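PDB 2P4H: vestitone reductase, which catalyses the NADPH-dependent, stereospecific reduction of (3R)-vestitone to the isoflavanol DMI, the penultimate step in making the phytoalexin medicarpin. Local coordinates for residues G245-S250 with T291-D296; H226-A231 with F301-E306. All blocks are in the same frame, centred on the assembly; numbering follows the deposited sequence.

Contact 1: G245-S250 with T291-D296; sequences GRYNCS and TKKLVD
T291 OG1 takes part in two hydrogen bonds: it accepts from the backbone N of S250 at 2.8 Å and also bonds L289 O. This joins the residue at the N-cap of helix 292-296 to the loop just past strand 245-248, an edge strand of the parallel Rossmann-type sheet, and the short helix crosses that strand at 105°. The OG1 atom lies anti to the carbonyl carbon (chi1 -62°), which leaves CG2 against N248 O at 3.4 Å. A water continues the link, giving a hydrogen to N248 O and accepting one from L294 N. Two residues on from T291, K293 runs out fully extended across Y247, roughly at a right angle to it. Its CE sits 3.8 Å above the ring plane, toward the rim, and NZ makes a cation-pi contact over the same ring. NZ also donates to R246 O at 2.8 Å, in the carbonyl plane. An alanine at K293 would probably leave R246 O without this donor and take the lysine's methylenes and charge from that face of the Y247 ring. The phenol oxygen bonds P243 O. On the same helix, L294 CD2 rests 4.0 Å from C249 SG, while its CD1 faces Y247 CD1 at 4.1 Å.

Contact 2: H226-A231 with F301-E306; sequences HVDDVA and FKYTIE
Y303 lays its ring on that of H226 in a face-to-face stack, centroids 3.9 Å apart and planes 17° from parallel. From CB outward Y303 passes from H226 to D229 and then to D228. CB lies 3.5 Å from H226 CD2, and CG sits over the imidazole, toward its rim. CD2 comes within 3.4 Å of D229 OD2, CE2 lies against D228 OD2 and CB, CZ is 3.3 Å from D228 OD2, and at the tip OH donates to that oxygen at 2.5 Å, from its anti side. On the opposite face, K302 CG stands over the ring centre. The contact joins the loop before helix 305-319 to the start of helix 227-239, which packs V227 and V230 on helix 12-23 of the Rossmann-type domain. H226 N-caps helix 227-239: ND1 accepts from D228 N, almost in the ring plane, while NE2 bonds D311. D229 OD1 takes K302 N at 2.8 Å and OD2 takes Y303 N, both on their syn sides; R232 pairs with OD1, and W16 NE1 bonds D228 OD1. Since ND1 accepts, NE2 probably carries a proton toward D311, and the two aspartates, held by these donors, are likely to stay ionised.

Overall arrangement
Both contacts fasten the C-terminal part of the chain, beyond residue 290, back onto the Rossmann-type domain, but at different places. Contact 1 sets helix 292-296 against the edge strand of the large sheet and is the more buried; contact 2 ties the loop before helix 305-319 to the start of helix 227-239 and is only partly buried. Both use main-chain atoms, but contact 1 adds a lysine over a tyrosine and apolar packing, contact 2 carboxylates and a ring stack. F301 connects them: its CE1 packs 3.6 Å from T291 CG2, and its CZ lies 4.0 Å from L294 CD2, while its other edge meets D229.

Contact 1: G245-S250 with T291-D296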
ATOM      1  N   GLY A 245     -11.319  -6.025  10.216  1.00 12.63           N
ATOM      2  CA  GLY A 245     -10.905  -7.221   9.506  1.00 11.40           C
ATOM      3  C   GLY A 245     -10.153  -6.885   8.232  1.00 11.52           C
ATOM      4  O   GLY A 245      -9.675  -5.757   8.068  1.00 11.48           O
ATOM      5  N   ARG A 246     -10.056  -7.857   7.328  1.00 11.38           N
ATOM      6  CA  ARG A 246      -9.338  -7.673   6.067  1.00 10.39           C
ATOM      7  C   ARG A 246     -10.209  -7.114   4.949  1.00 10.13           C
ATOM      8  O   ARG A 246     -11.374  -7.482   4.811  1.00 11.03           O
ATOM      9  CB  ARG A 246      -8.779  -9.004   5.561  1.00 10.82           C
ATOM     10  CG  ARG A 246      -8.094  -9.882   6.579  1.00 12.00           C
ATOM     11  CD  ARG A 246      -7.601 -11.136   5.880  1.00 11.85           C
ATOM     12  NE  ARG A 246      -6.359 -10.912   5.145  1.00 12.49           N
ATOM     13  CZ  ARG A 246      -5.895 -11.709   4.188  1.00 11.87           C
ATOM     14  NH1 ARG A 246      -6.577 -12.788   3.818  1.00 12.44           N
ATOM     15  NH2 ARG A 246      -4.719 -11.458   3.631  1.00 13.44           N
ATOM     16  N   TYR A 247      -9.621  -6.245   4.133  1.00 10.00           N
ATOM     17  CA  TYR A 247     -10.319  -5.674   2.987  1.00  9.80           C
ATOM     18  C   TYR A 247      -9.384  -5.549   1.796  1.00  9.57           C
ATOM     19  O   TYR A 247      -8.352  -4.874   1.879  1.00 10.35           O
ATOM     20  CB  TYR A 247     -10.860  -4.273   3.297  1.00 10.80           C
ATOM     21  CG  TYR A 247     -12.064  -4.238   4.205  1.00 10.59           C
ATOM     22  CD1 TYR A 247     -13.358  -4.274   3.685  1.00 10.91           C
ATOM     23  CD2 TYR A 247     -11.907  -4.179   5.586  1.00 11.49           C
ATOM     24  CE1 TYR A 247     -14.467  -4.254   4.522  1.00 11.31           C
ATOM     25  CE2 TYR A 247     -13.011  -4.160   6.438  1.00 11.31           C
ATOM     26  CZ  TYR A 247     -14.285  -4.199   5.895  1.00 11.57           C
ATOM     27  OH  TYR A 247     -15.379  -4.201   6.732  1.00 12.47           O
ATOM     28  N   ASN A 248      -9.727  -6.214   0.699  1.00 10.27           N
ATOM     29  CA  ASN A 248      -8.950  -6.073  -0.529  1.00  9.67           C
ATOM     30  C   ASN A 248      -9.247  -4.647  -0.995  1.00 10.04           C
ATOM     31  O   ASN A 248     -10.374  -4.166  -0.846  1.00 11.29           O
ATOM     32  CB  ASN A 248      -9.448  -7.021  -1.627  1.00 10.20           C
ATOM     33  CG  ASN A 248      -8.854  -8.411  -1.539  1.00 10.76           C
ATOM     34  OD1 ASN A 248      -7.771  -8.608  -0.988  1.00 11.79           O
ATOM     35  ND2 ASN A 248      -9.555  -9.385  -2.113  1.00 11.07           N
ATOM     36  N   CYS A 249      -8.249  -3.972  -1.548  1.00 10.49           N
ATOM     37  CA  CYS A 249      -8.435  -2.613  -2.070  1.00  9.60           C
ATOM     38  C   CYS A 249      -7.721  -2.662  -3.418  1.00  9.24           C
ATOM     39  O   CYS A 249      -6.655  -2.068  -3.614  1.00  9.94           O
ATOM     40  CB  CYS A 249      -7.789  -1.599  -1.131  1.00  9.87           C
ATOM     41  SG  CYS A 249      -8.150   0.109  -1.558  1.00 12.66           S
ATOM     42  N   SER A 250      -8.353  -3.359  -4.355  1.00 10.18           N
ATOM     43  CA  SER A 250      -7.771  -3.632  -5.666  1.00  9.52           C
ATOM     44  C   SER A 250      -8.872  -3.621  -6.724  1.00  9.95           C
ATOM     45  O   SER A 250      -9.296  -4.674  -7.200  1.00 10.96           O
ATOM     46  CB  SER A 250      -7.126  -5.020  -5.570  1.00 11.00           C
ATOM     47  OG  SER A 250      -6.437  -5.404  -6.734  1.00 10.89           O
ATOM     48  N   THR A 291     -12.643  -6.910  -4.810  1.00 10.54           N
ATOM     49  CA  THR A 291     -12.841  -5.811  -3.878  1.00 10.17           C
ATOM     50  C   THR A 291     -14.317  -5.555  -3.548  1.00 11.30           C
ATOM     51  O   THR A 291     -14.704  -4.485  -3.067  1.00 12.12           O
ATOM     52  CB  THR A 291     -12.091  -4.580  -4.451  1.00 11.42           C
ATOM     53  OG1 THR A 291     -10.696  -4.912  -4.510  1.00 11.04           O
ATOM     54  CG2 THR A 291     -12.255  -3.342  -3.596  1.00 11.41           C
ATOM     55  N   LYS A 292     -15.135  -6.579  -3.768  1.00 11.18           N
ATOM     56  CA  LYS A 292     -16.561  -6.500  -3.479  1.00 11.19           C
ATOM     57  C   LYS A 292     -16.843  -6.211  -1.998  1.00 11.37           C
ATOM     58  O   LYS A 292     -17.753  -5.451  -1.680  1.00 10.83           O
ATOM     59  CB  LYS A 292     -17.244  -7.806  -3.897  1.00 12.50           C
ATOM     60  CG  LYS A 292     -18.724  -7.884  -3.555  1.00 14.49           C
ATOM     61  CD  LYS A 292     -19.341  -9.149  -4.138  1.00 16.35           C
ATOM     62  CE  LYS A 292     -20.805  -9.298  -3.747  1.00 18.09           C
ATOM     63  NZ  LYS A 292     -20.971  -9.482  -2.278  1.00 17.23           N
ATOM     64  N   LYS A 293     -16.065  -6.798  -1.090  1.00 10.24           N
ATOM     65  CA  LYS A 293     -16.298  -6.570   0.338  1.00 10.55           C
ATOM     66  C   LYS A 293     -16.213  -5.090   0.709  1.00 10.64           C
ATOM     67  O   LYS A 293     -17.071  -4.566   1.428  1.00 11.56           O
ATOM     68  CB  LYS A 293     -15.300  -7.377   1.173  1.00 10.18           C
ATOM     69  CG  LYS A 293     -15.569  -7.337   2.670  1.00 10.55           C
ATOM     70  CD  LYS A 293     -14.488  -8.087   3.436  1.00 10.82           C
ATOM     71  CE  LYS A 293     -14.720  -8.035   4.942  1.00 11.30           C
ATOM     72  NZ  LYS A 293     -13.662  -8.780   5.692  1.00 10.94           N
ATOM     73  N   LEU A 294     -15.184  -4.411   0.217  1.00 10.87           N
ATOM     74  CA  LEU A 294     -15.013  -2.995   0.517  1.00 10.13           C
ATOM     75  C   LEU A 294     -16.125  -2.147  -0.107  1.00 11.08           C
ATOM     76  O   LEU A 294     -16.605  -1.196   0.510  1.00 11.07           O
ATOM     77  CB  LEU A 294     -13.639  -2.520   0.032  1.00 11.67           C
ATOM     78  CG  LEU A 294     -13.267  -1.054   0.271  1.00 11.03           C
ATOM     79  CD1 LEU A 294     -13.389  -0.711   1.746  1.00 11.57           C
ATOM     80  CD2 LEU A 294     -11.847  -0.811  -0.215  1.00 12.35           C
ATOM     81  N   VAL A 295     -16.531  -2.488  -1.325  1.00 11.20           N
ATOM     82  CA  VAL A 295     -17.594  -1.747  -1.990  1.00 12.62           C
ATOM     83  C   VAL A 295     -18.928  -1.998  -1.276  1.00 11.92           C
ATOM     84  O   VAL A 295     -19.733  -1.075  -1.124  1.00 13.45           O
ATOM     85  CB  VAL A 295     -17.690  -2.139  -3.486  1.00 12.09           C
ATOM     86  CG1 VAL A 295     -18.918  -1.494  -4.125  1.00 15.17           C
ATOM     87  CG2 VAL A 295     -16.428  -1.684  -4.218  1.00 13.88           C
ATOM     88  N   ASP A 296     -19.151  -3.236  -0.828  1.00 12.22           N
ATOM     89  CA  ASP A 296     -20.377  -3.586  -0.102  1.00 11.75           C
ATOM     90  C   ASP A 296     -20.431  -2.794   1.204  1.00 12.15           C
ATOM     91  O   ASP A 296     -21.512  -2.550   1.743  1.00 12.77           O
ATOM     92  CB  ASP A 296     -20.419  -5.080   0.260  1.00 13.37           C
ATOM     93  CG  ASP A 296     -20.842  -5.970  -0.894  1.00 15.77           C
ATOM     94  OD1 ASP A 296     -21.334  -5.458  -1.918  1.00 15.87           O
ATOM     95  OD2 ASP A 296     -20.697  -7.208  -0.753  1.00 15.95           O
TER
HETATM   96  O   HOH W   1     -12.750  -5.757  -0.617  1.00 11.32           O

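Contact 2: H226-A231 with F301-E306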
ATOM      1  N   HIS A 226      -5.390   3.063  -7.548  1.00 10.25           N
ATOM      2  CA  HIS A 226      -4.886   4.434  -7.591  1.00 10.25           C
ATOM      3  C   HIS A 226      -4.486   4.799  -6.159  1.00 10.37           C
ATOM      4  O   HIS A 226      -5.252   4.577  -5.219  1.00 10.53           O
ATOM      5  CB  HIS A 226      -5.982   5.383  -8.089  1.00 11.03           C
ATOM      6  CG  HIS A 226      -5.492   6.762  -8.410  1.00 10.72           C
ATOM      7  ND1 HIS A 226      -4.931   7.593  -7.465  1.00 11.48           N
ATOM      8  CD2 HIS A 226      -5.481   7.453  -9.575  1.00 11.81           C
ATOM      9  CE1 HIS A 226      -4.597   8.738  -8.034  1.00 11.92           C
ATOM     10  NE2 HIS A 226      -4.919   8.679  -9.313  1.00 11.54           N
ATOM     11  N   VAL A 227      -3.291   5.358  -5.995  1.00 10.25           N
ATOM     12  CA  VAL A 227      -2.810   5.721  -4.668  1.00 10.51           C
ATOM     13  C   VAL A 227      -3.763   6.631  -3.892  1.00 10.60           C
ATOM     14  O   VAL A 227      -3.892   6.496  -2.675  1.00 11.22           O
ATOM     15  CB  VAL A 227      -1.403   6.380  -4.740  1.00 10.49           C
ATOM     16  CG1 VAL A 227      -1.482   7.745  -5.400  1.00 11.72           C
ATOM     17  CG2 VAL A 227      -0.805   6.488  -3.343  1.00 11.03           C
ATOM     18  N   ASP A 228      -4.441   7.553  -4.573  1.00 10.28           N
ATOM     19  CA  ASP A 228      -5.348   8.430  -3.842  1.00 10.90           C
ATOM     20  C   ASP A 228      -6.602   7.688  -3.385  1.00 10.51           C
ATOM     21  O   ASP A 228      -7.233   8.081  -2.400  1.00 11.78           O
ATOM     22  CB  ASP A 228      -5.719   9.667  -4.662  1.00 12.37           C
ATOM     23  CG  ASP A 228      -6.281  10.778  -3.794  1.00 13.24           C
ATOM     24  OD1 ASP A 228      -5.629  11.121  -2.786  1.00 13.22           O
ATOM     25  OD2 ASP A 228      -7.369  11.307  -4.110  1.00 15.52           O
ATOM     26  N   ASP A 229      -6.984   6.626  -4.091  1.00 11.01           N
ATOM     27  CA  ASP A 229      -8.131   5.859  -3.626  1.00 11.11           C
ATOM     28  C   ASP A 229      -7.702   5.090  -2.374  1.00 10.96           C
ATOM     29  O   ASP A 229      -8.522   4.828  -1.496  1.00 10.48           O
ATOM     30  CB  ASP A 229      -8.655   4.900  -4.700  1.00 10.46           C
ATOM     31  CG  ASP A 229      -9.728   5.537  -5.573  1.00 11.76           C
ATOM     32  OD1 ASP A 229     -10.524   6.341  -5.037  1.00 12.33           O
ATOM     33  OD2 ASP A 229      -9.794   5.226  -6.779  1.00 12.30           O
ATOM     34  N   VAL A 230      -6.419   4.738  -2.277  1.00 10.98           N
ATOM     35  CA  VAL A 230      -5.950   4.042  -1.082  1.00 10.16           C
ATOM     36  C   VAL A 230      -6.035   5.010   0.100  1.00 10.47           C
ATOM     37  O   VAL A 230      -6.453   4.627   1.193  1.00 10.97           O
ATOM     38  CB  VAL A 230      -4.493   3.545  -1.227  1.00  9.36           C
ATOM     39  CG1 VAL A 230      -4.030   2.920   0.086  1.00 11.25           C
ATOM     40  CG2 VAL A 230      -4.403   2.515  -2.341  1.00 11.80           C
ATOM     41  N   ALA A 231      -5.646   6.265  -0.118  1.00 11.11           N
ATOM     42  CA  ALA A 231      -5.713   7.263   0.945  1.00 11.60           C
ATOM     43  C   ALA A 231      -7.179   7.478   1.319  1.00 11.50           C
ATOM     44  O   ALA A 231      -7.523   7.557   2.497  1.00 12.32           O
ATOM     45  CB  ALA A 231      -5.081   8.578   0.483  1.00 12.46           C
ATOM     46  N   PHE A 301     -14.865   4.021  -5.132  1.00 12.36           N
ATOM     47  CA  PHE A 301     -13.611   4.399  -5.762  1.00 12.67           C
ATOM     48  C   PHE A 301     -13.842   5.626  -6.633  1.00 13.06           C
ATOM     49  O   PHE A 301     -14.848   5.723  -7.339  1.00 15.06           O
ATOM     50  CB  PHE A 301     -13.045   3.248  -6.596  1.00 12.10           C
ATOM     51  CG  PHE A 301     -12.434   2.158  -5.767  1.00 11.69           C
ATOM     52  CD1 PHE A 301     -13.224   1.159  -5.210  1.00 11.65           C
ATOM     53  CD2 PHE A 301     -11.073   2.175  -5.482  1.00 12.01           C
ATOM     54  CE1 PHE A 301     -12.666   0.192  -4.372  1.00 12.40           C
ATOM     55  CE2 PHE A 301     -10.503   1.215  -4.646  1.00 12.09           C
ATOM     56  CZ  PHE A 301     -11.299   0.224  -4.090  1.00 11.86           C
ATOM     57  N   LYS A 302     -12.897   6.555  -6.576  1.00 12.48           N
ATOM     58  CA  LYS A 302     -12.985   7.809  -7.315  1.00 12.73           C
ATOM     59  C   LYS A 302     -12.275   7.824  -8.667  1.00 13.80           C
ATOM     60  O   LYS A 302     -12.712   8.512  -9.593  1.00 14.97           O
ATOM     61  CB  LYS A 302     -12.421   8.931  -6.439  1.00 14.12           C
ATOM     62  CG  LYS A 302     -12.298  10.288  -7.117  1.00 15.13           C
ATOM     63  CD  LYS A 302     -11.769  11.329  -6.144  1.00 16.67           C
ATOM     64  CE  LYS A 302     -11.586  12.683  -6.816  1.00 19.33           C
ATOM     65  NZ  LYS A 302     -11.093  13.715  -5.864  1.00 23.85           N
ATOM     66  N   TYR A 303     -11.205   7.048  -8.793  1.00 12.65           N
ATOM     67  CA  TYR A 303     -10.411   7.047 -10.015  1.00 13.09           C
ATOM     68  C   TYR A 303     -10.551   5.857 -10.951  1.00 13.27           C
ATOM     69  O   TYR A 303     -10.836   4.739 -10.530  1.00 13.16           O
ATOM     70  CB  TYR A 303      -8.942   7.219  -9.634  1.00 13.36           C
ATOM     71  CG  TYR A 303      -8.702   8.445  -8.793  1.00 12.77           C
ATOM     72  CD1 TYR A 303      -8.548   9.697  -9.387  1.00 14.08           C
ATOM     73  CD2 TYR A 303      -8.665   8.366  -7.402  1.00 12.95           C
ATOM     74  CE1 TYR A 303      -8.361  10.839  -8.617  1.00 15.15           C
ATOM     75  CE2 TYR A 303      -8.481   9.504  -6.620  1.00 14.16           C
ATOM     76  CZ  TYR A 303      -8.329  10.737  -7.235  1.00 15.02           C
ATOM     77  OH  TYR A 303      -8.137  11.862  -6.471  1.00 17.01           O
ATOM     78  N   THR A 304     -10.330   6.125 -12.234  1.00 13.07           N
ATOM     79  CA  THR A 304     -10.394   5.104 -13.265  1.00 13.71           C
ATOM     80  C   THR A 304      -8.977   4.634 -13.578  1.00 12.70           C
ATOM     81  O   THR A 304      -7.994   5.235 -13.129  1.00 12.19           O
ATOM     82  CB  THR A 304     -10.984   5.667 -14.567  1.00 15.22           C
ATOM     83  OG1 THR A 304     -10.114   6.690 -15.071  1.00 15.91           O
ATOM     84  CG2 THR A 304     -12.368   6.256 -14.322  1.00 16.39           C
ATOM     85  N   ILE A 305      -8.877   3.562 -14.353  1.00 12.51           N
ATOM     86  CA  ILE A 305      -7.583   3.037 -14.755  1.00 12.74           C
ATOM     87  C   ILE A 305      -6.845   4.120 -15.544  1.00 12.66           C
ATOM     88  O   ILE A 305      -5.637   4.304 -15.383  1.00 12.13           O
ATOM     89  CB  ILE A 305      -7.743   1.772 -15.628  1.00 13.61           C
ATOM     90  CG1 ILE A 305      -8.233   0.605 -14.767  1.00 16.30           C
ATOM     91  CG2 ILE A 305      -6.421   1.424 -16.295  1.00 16.06           C
ATOM     92  CD1 ILE A 305      -8.545  -0.662 -15.556  1.00 17.64           C
ATOM     93  N   GLU A 306      -7.569   4.849 -16.388  1.00 13.20           N
ATOM     94  CA  GLU A 306      -6.949   5.911 -17.171  1.00 13.44           C
ATOM     95  C   GLU A 306      -6.386   7.007 -16.262  1.00 13.02           C
ATOM     96  O   GLU A 306      -5.287   7.512 -16.504  1.00 13.12           O
ATOM     97  CB  GLU A 306      -7.958   6.495 -18.167  1.00 15.39           C
ATOM     98  CG  GLU A 306      -8.404   5.501 -19.240  1.00 21.71           C
ATOM     99  CD  GLU A 306      -9.705   4.778 -18.901  1.00 25.02           C
ATOM    100  OE1 GLU A 306      -9.880   4.321 -17.750  1.00 26.25           O
ATOM    101  OE2 GLU A 306     -10.558   4.655 -19.806  1.00 29.49           O
TER
HETATM  102  O   HOH W   2      -9.156  13.165  -3.561  1.00 28.08           O